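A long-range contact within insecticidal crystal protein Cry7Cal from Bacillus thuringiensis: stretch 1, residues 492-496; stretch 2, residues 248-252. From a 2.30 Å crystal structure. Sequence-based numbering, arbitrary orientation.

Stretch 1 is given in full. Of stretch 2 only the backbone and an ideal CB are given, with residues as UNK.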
# COMPACT_ATOMS: atom_id res chain seq x y z
N THR A 492 -5.21 5.31 3.96
CA THR A 492 -5.53 4.14 4.78
C THR A 492 -4.89 2.86 4.24
O THR A 492 -5.19 1.77 4.75
CB THR A 492 -7.04 3.98 4.89
OG1 THR A 492 -7.60 3.98 3.57
CG2 THR A 492 -7.65 5.17 5.70
N GLY A 493 -4.02 2.97 3.24
CA GLY A 493 -3.35 1.81 2.71
C GLY A 493 -4.18 0.99 1.76
O GLY A 493 -3.74 -0.10 1.36
N GLY A 494 -5.36 1.45 1.39
CA GLY A 494 -6.23 0.67 0.54
C GLY A 494 -7.60 1.30 0.51
O GLY A 494 -7.82 2.34 1.12
N PRO A 495 -8.54 0.71 -0.22
CA PRO A 495 -9.87 1.32 -0.33
C PRO A 495 -10.69 1.11 0.94
O PRO A 495 -10.31 0.37 1.84
CB PRO A 495 -10.49 0.61 -1.54
CG PRO A 495 -9.70 -0.62 -1.72
CD PRO A 495 -8.33 -0.37 -1.20
N ILE A 496 -11.83 1.80 0.99
CA ILE A 496 -12.69 1.85 2.17
C ILE A 496 -14.13 1.69 1.71
O ILE A 496 -14.44 1.79 0.52
CB ILE A 496 -12.51 3.15 2.98
CG1 ILE A 496 -12.93 4.37 2.15
CG2 ILE A 496 -11.08 3.29 3.48
CD1 ILE A 496 -12.80 5.67 2.88
N UNK A 248 -2.60 -4.57 7.34
CA UNK A 248 -2.48 -5.00 5.95
C UNK A 248 -2.65 -3.80 5.03
O UNK A 248 -3.47 -2.92 5.30
CB UNK A 248 -3.51 -6.08 5.62
N UNK A 249 -1.87 -3.78 3.94
CA UNK A 249 -2.00 -2.82 2.85
C UNK A 249 -2.74 -3.49 1.70
O UNK A 249 -2.17 -4.32 0.99
CB UNK A 249 -0.63 -2.31 2.40
N UNK A 250 -3.99 -3.10 1.48
CA UNK A 250 -4.82 -3.76 0.48
C UNK A 250 -4.77 -3.09 -0.89
O UNK A 250 -5.50 -3.51 -1.79
CB UNK A 250 -6.27 -3.81 0.97
N UNK A 251 -3.98 -2.04 -1.06
CA UNK A 251 -3.99 -1.30 -2.31
C UNK A 251 -3.30 -2.11 -3.41
O UNK A 251 -2.34 -2.84 -3.17
CB UNK A 251 -3.31 0.06 -2.13
N UNK A 252 -3.80 -1.97 -4.63
CA UNK A 252 -3.25 -2.64 -5.80
C UNK A 252 -2.49 -1.64 -6.66
O UNK A 252 -3.02 -0.58 -7.01
CB UNK A 252 -4.36 -3.31 -6.61

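Stretch 1 meets its partner mainly through backbone. Gly493 and Gly494 bring no side chains, so the other stretch can come near, with 4.1 Å between the CA atoms of Gly494 and position 251, and the carbonyl of Gly493 lies where several residues can reach it.

Position 248 sets few terms. Its CA-to-CB bond points sideways, and the ideal CB has no atom of stretch 1 within 5.5 Å. The extended backbone, phi/psi -135/143, would accept almost any residue. It is Glu248, whose end leads away and whose carboxylate is hydrogen-bonded elsewhere in the structure.

Position 249 also has a sideways CB, 3.9 Å from Gly493 O. The same oxygen receives a CA-H...O contact from the CA of 249, at 3.6 Å. Stretch 1 offers no charge beside this CB and, with Gly493, no side chain to obstruct it, so a medium-sized aliphatic residue is reasonable, though polar ones are not excluded. The residue is Leu249, in the m, t rotamer. Its CD2 lies along Gly493; an ideal CB on that glycine would fall 3.1 Å from this methyl, a tight fit, and the positive phi of Gly493 favours glycine in any case.

Position 250 is more demanding. Its backbone N is 3.0 Å from Gly493 O, and its sideways CB stands 4.5 Å from Gly494 CA and 4.6 Å from Pro495 CD. The gap suits a small side chain: serine, threonine, alanine or perhaps valine, with no polar partner dictating the choice. Thr250 occupies it with chi1 in p. Its OG1 approaches Gly494 CA at 3.2 Å and Pro495 CD at 3.5 Å, so the hydroxyl packs against carbon here. An ideal CB on Gly494 would lie 1.7 Å from OG1, a clash; the missing side chain leaves room for the threonine.

Position 251 contributes its backbone first: its N donates a weak hydrogen bond to Gly493 O, 3.1 Å away with an angle of 129°. That need for an N-H argues against proline. The CB, sideways and 3.5 Å from Gly493 O, can carry a long side chain if it turns off beyond this point, while a short one would also fit. In Arg251 the end leads away, and NE and NH2 are hydrogen-bonded elsewhere in the structure.

At position 252 the CB again has nothing of stretch 1 within 5.5 Å, leaving the choice wide. Gln252 extends with chi1 and chi2 both t, its end leading away.

Stretch 2 (248-252) ELTRQ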
# COMPACT_ATOMS: atom_id res chain seq x y z
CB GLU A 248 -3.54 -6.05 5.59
CG GLU A 248 -3.78 -7.12 6.65
CD GLU A 248 -4.66 -8.26 6.11
OE1 GLU A 248 -5.70 -7.97 5.47
OE2 GLU A 248 -4.29 -9.45 6.31
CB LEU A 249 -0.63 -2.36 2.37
CG LEU A 249 0.35 -1.81 3.39
CD1 LEU A 249 1.76 -1.77 2.79
CD2 LEU A 249 -0.11 -0.41 3.85
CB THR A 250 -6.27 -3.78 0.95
OG1 THR A 250 -6.71 -2.44 1.13
CG2 THR A 250 -6.39 -4.55 2.26
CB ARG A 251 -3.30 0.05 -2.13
CG ARG A 251 -1.78 0.07 -2.21
CD ARG A 251 -1.14 -0.68 -1.08
NE ARG A 251 0.33 -0.68 -1.11
CZ ARG A 251 1.09 -1.46 -1.89
NH1 ARG A 251 0.54 -2.31 -2.75
NH2 ARG A 251 2.41 -1.37 -1.80
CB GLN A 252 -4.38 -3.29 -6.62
CG GLN A 252 -3.96 -4.00 -7.92
CD GLN A 252 -5.17 -4.66 -8.60
OE1 GLN A 252 -5.31 -5.89 -8.57
NE2 GLN A 252 -6.05 -3.85 -9.17
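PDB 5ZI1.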